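Local coordinates for protein endo-beta-1,2-glucanase (Talaromyces funiculosus, PDB 6IMV) that hydrolyses beta-1,2-glucans at internal linkages as a fungal endo-beta-1,2-glucanase and binds sophorose, at residues A[178-183]-A[190-195]. Residues are numbered along the deposited sequence; the frame is centred on the assembly and turned at random.
Sequences QAAENT and DLAKKW
Ala-180 and Ala-192 meet methyl to methyl, CB to CB at 3.7 Å, a worked example of how small side chains let two antiparallel helices of a hairpin approach closely. With methyl facing methyl at this point, the segment axes come within 8.6 Å, their directions 155° apart. Glu-181 closes one flank of this apolar point: its CG lies 3.8 Å from Ala-192 CB, and OE2 reaches the same methyl. CG stands beside the backbone N (chi1 -71°) and the chain then runs extended, which carries the carboxylate toward helix 186-210, alongside the Ala-192 methyl. Lys-193 lies along this rim too, its aliphatic CG loosely approaching Glu-181 OE2 (4.3 Å), while the charged ends, Glu-181 OE2 and Lys-193 NZ, stay 6.4 Å apart, so any attraction is probably long-range.

The carbonyl O of Ala-180 takes two bonds from Thr-183, one from the backbone N and a shorter one from OG1 (2.6 Å); OG1 in turn accepts from the backbone N of Asn-185. Across one helical turn, Gln-178 NE2 donates to Asn-182 OD1. Leu-450 of helix 448-457 packs on Ala-179 and Asn-182, whereas helix 112-133 meets Leu-191 and Trp-195 of helix 186-210.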
ATOM      1  N   GLN A 178     -15.903   2.991 -10.000  1.00 16.07           N
ATOM      2  CA  GLN A 178     -15.746   3.074 -11.435  1.00 16.90           C
ATOM      3  C   GLN A 178     -15.731   1.660 -12.046  1.00 16.94           C
ATOM      4  O   GLN A 178     -16.397   1.419 -13.057  1.00 17.01           O
ATOM      5  CB  GLN A 178     -14.488   3.847 -11.819  1.00 17.54           C
ATOM      6  CG  GLN A 178     -14.383   4.119 -13.307  1.00 18.50           C
ATOM      7  CD  GLN A 178     -15.555   4.930 -13.812  1.00 19.77           C
ATOM      8  OE1 GLN A 178     -15.840   6.020 -13.329  1.00 20.09           O
ATOM      9  NE2 GLN A 178     -16.265   4.389 -14.785  1.00 20.86           N
ATOM     10  N   ALA A 179     -14.964   0.745 -11.446  1.00 15.94           N
ATOM     11  CA  ALA A 179     -14.837  -0.618 -11.959  1.00 15.89           C
ATOM     12  C   ALA A 179     -16.213  -1.299 -12.001  1.00 15.99           C
ATOM     13  O   ALA A 179     -16.565  -1.932 -12.984  1.00 14.97           O
ATOM     14  CB  ALA A 179     -13.873  -1.412 -11.110  1.00 15.70           C
ATOM     15  N   ALA A 180     -16.973  -1.163 -10.909  1.00 16.06           N
ATOM     16  CA  ALA A 180     -18.284  -1.791 -10.772  1.00 16.75           C
ATOM     17  C   ALA A 180     -19.251  -1.239 -11.829  1.00 17.53           C
ATOM     18  O   ALA A 180     -19.978  -2.006 -12.464  1.00 17.72           O
ATOM     19  CB  ALA A 180     -18.814  -1.577  -9.383  1.00 16.66           C
ATOM     20  N   GLU A 181     -19.231   0.083 -12.030  1.00 18.63           N
ATOM     21  CA  GLU A 181     -20.126   0.738 -12.990  1.00 19.73           C
ATOM     22  C   GLU A 181     -19.723   0.368 -14.427  1.00 21.32           C
ATOM     23  O   GLU A 181     -20.600   0.181 -15.267  1.00 24.47           O
ATOM     24  CB  GLU A 181     -20.187   2.241 -12.717  1.00 19.54           C
ATOM     25  CG  GLU A 181     -20.952   2.550 -11.440  1.00 18.99           C
ATOM     26  CD  GLU A 181     -20.884   3.979 -10.928  1.00 19.22           C
ATOM     27  OE1 GLU A 181     -20.235   4.819 -11.581  1.00 19.64           O
ATOM     28  OE2 GLU A 181     -21.483   4.246  -9.863  1.00 18.39           O
ATOM     29  N   ASN A 182     -18.425   0.160 -14.673  1.00 21.38           N
ATOM     30  CA  ASN A 182     -17.920  -0.227 -15.989  1.00 21.69           C
ATOM     31  C   ASN A 182     -18.460  -1.594 -16.441  1.00 22.38           C
ATOM     32  O   ASN A 182     -18.390  -1.878 -17.628  1.00 23.58           O
ATOM     33  CB  ASN A 182     -16.391  -0.265 -16.038  1.00 21.12           C
ATOM     34  CG  ASN A 182     -15.764   1.103 -16.191  1.00 20.46           C
ATOM     35  OD1 ASN A 182     -16.468   2.086 -16.410  1.00 19.43           O
ATOM     36  ND2 ASN A 182     -14.445   1.172 -16.073  1.00 19.81           N
ATOM     37  N   THR A 183     -18.958  -2.435 -15.523  1.00 23.46           N
ATOM     38  CA  THR A 183     -19.448  -3.777 -15.872  1.00 23.75           C
ATOM     39  C   THR A 183     -20.834  -3.734 -16.534  1.00 25.83           C
ATOM     40  O   THR A 183     -21.233  -4.716 -17.152  1.00 27.54           O
ATOM     41  CB  THR A 183     -19.572  -4.707 -14.654  1.00 23.55           C
ATOM     42  OG1 THR A 183     -20.548  -4.163 -13.766  1.00 23.76           O
ATOM     43  CG2 THR A 183     -18.269  -4.929 -13.919  1.00 22.97           C
ATOM     44  N   ASP A 190     -25.643  -1.018  -8.480  1.00 21.12           N
ATOM     45  CA  ASP A 190     -26.354  -0.714  -7.227  1.00 21.66           C
ATOM     46  C   ASP A 190     -25.380  -0.722  -6.041  1.00 20.62           C
ATOM     47  O   ASP A 190     -25.432   0.167  -5.198  1.00 18.02           O
ATOM     48  CB  ASP A 190     -27.484  -1.710  -6.958  1.00 23.74           C
ATOM     49  CG  ASP A 190     -28.664  -1.569  -7.906  1.00 26.10           C
ATOM     50  OD1 ASP A 190     -28.743  -0.540  -8.616  1.00 26.86           O
ATOM     51  OD2 ASP A 190     -29.500  -2.494  -7.925  1.00 30.16           O
ATOM     52  N   LEU A 191     -24.525  -1.755  -5.966  1.00 19.37           N
ATOM     53  CA  LEU A 191     -23.471  -1.835  -4.946  1.00 19.15           C
ATOM     54  C   LEU A 191     -22.588  -0.584  -5.018  1.00 18.52           C
ATOM     55  O   LEU A 191     -22.294   0.020  -3.989  1.00 17.65           O
ATOM     56  CB  LEU A 191     -22.641  -3.109  -5.148  1.00 19.70           C
ATOM     57  CG  LEU A 191     -21.464  -3.301  -4.187  1.00 20.01           C
ATOM     58  CD1 LEU A 191     -21.926  -3.300  -2.729  1.00 19.22           C
ATOM     59  CD2 LEU A 191     -20.707  -4.591  -4.505  1.00 19.22           C
ATOM     60  N   ALA A 192     -22.201  -0.200  -6.242  1.00 18.48           N
ATOM     61  CA  ALA A 192     -21.313   0.937  -6.494  1.00 18.98           C
ATOM     62  C   ALA A 192     -21.933   2.229  -5.959  1.00 19.73           C
ATOM     63  O   ALA A 192     -21.230   3.061  -5.391  1.00 20.15           O
ATOM     64  CB  ALA A 192     -21.020   1.057  -7.970  1.00 19.04           C
ATOM     65  N   LYS A 193     -23.242   2.399  -6.165  1.00 20.66           N
ATOM     66  CA  LYS A 193     -23.947   3.630  -5.786  1.00 21.93           C
ATOM     67  C   LYS A 193     -24.037   3.742  -4.259  1.00 20.08           C
ATOM     68  O   LYS A 193     -23.973   4.839  -3.724  1.00 19.81           O
ATOM     69  CB  LYS A 193     -25.324   3.695  -6.455  1.00 24.17           C
ATOM     70  CG  LYS A 193     -25.270   4.107  -7.919  1.00 27.18           C
ATOM     71  CD  LYS A 193     -26.575   3.891  -8.653  1.00 30.53           C
ATOM     72  CE  LYS A 193     -26.516   4.374 -10.088  1.00 33.61           C
ATOM     73  NZ  LYS A 193     -27.868   4.493 -10.682  1.00 34.92           N
ATOM     74  N   LYS A 194     -24.156   2.606  -3.566  1.00 19.19           N
ATOM     75  CA  LYS A 194     -24.136   2.592  -2.098  1.00 19.04           C
ATOM     76  C   LYS A 194     -22.743   3.000  -1.592  1.00 17.79           C
ATOM     77  O   LYS A 194     -22.631   3.753  -0.638  1.00 16.75           O
ATOM     78  CB  LYS A 194     -24.541   1.214  -1.573  1.00 20.05           C
ATOM     79  CG  LYS A 194     -25.956   0.773  -1.921  1.00 21.41           C
ATOM     80  CD  LYS A 194     -26.208  -0.670  -1.553  1.00 23.50           C
ATOM     81  CE  LYS A 194     -27.521  -1.191  -2.085  1.00 25.19           C
ATOM     82  NZ  LYS A 194     -27.790  -2.545  -1.553  1.00 27.94           N
ATOM     83  N   TRP A 195     -21.689   2.513  -2.262  1.00 16.50           N
ATOM     84  CA  TRP A 195     -20.318   2.904  -1.945  1.00 15.68           C
ATOM     85  C   TRP A 195     -20.101   4.388  -2.260  1.00 15.62           C
ATOM     86  O   TRP A 195     -19.389   5.071  -1.507  1.00 15.18           O
ATOM     87  CB  TRP A 195     -19.282   2.004  -2.633  1.00 14.84           C
ATOM     88  CG  TRP A 195     -18.963   0.789  -1.816  1.00 14.69           C
ATOM     89  CD1 TRP A 195     -19.427  -0.477  -2.019  1.00 14.96           C
ATOM     90  CD2 TRP A 195     -18.181   0.735  -0.608  1.00 14.25           C
ATOM     91  NE1 TRP A 195     -18.974  -1.317  -1.039  1.00 14.90           N
ATOM     92  CE2 TRP A 195     -18.202  -0.605  -0.161  1.00 14.48           C
ATOM     93  CE3 TRP A 195     -17.470   1.679   0.140  1.00 13.79           C
ATOM     94  CZ2 TRP A 195     -17.531  -1.021   0.991  1.00 13.98           C
ATOM     95  CZ3 TRP A 195     -16.800   1.266   1.275  1.00 13.60           C
ATOM     96  CH2 TRP A 195     -16.830  -0.067   1.693  1.00 13.73           C
TER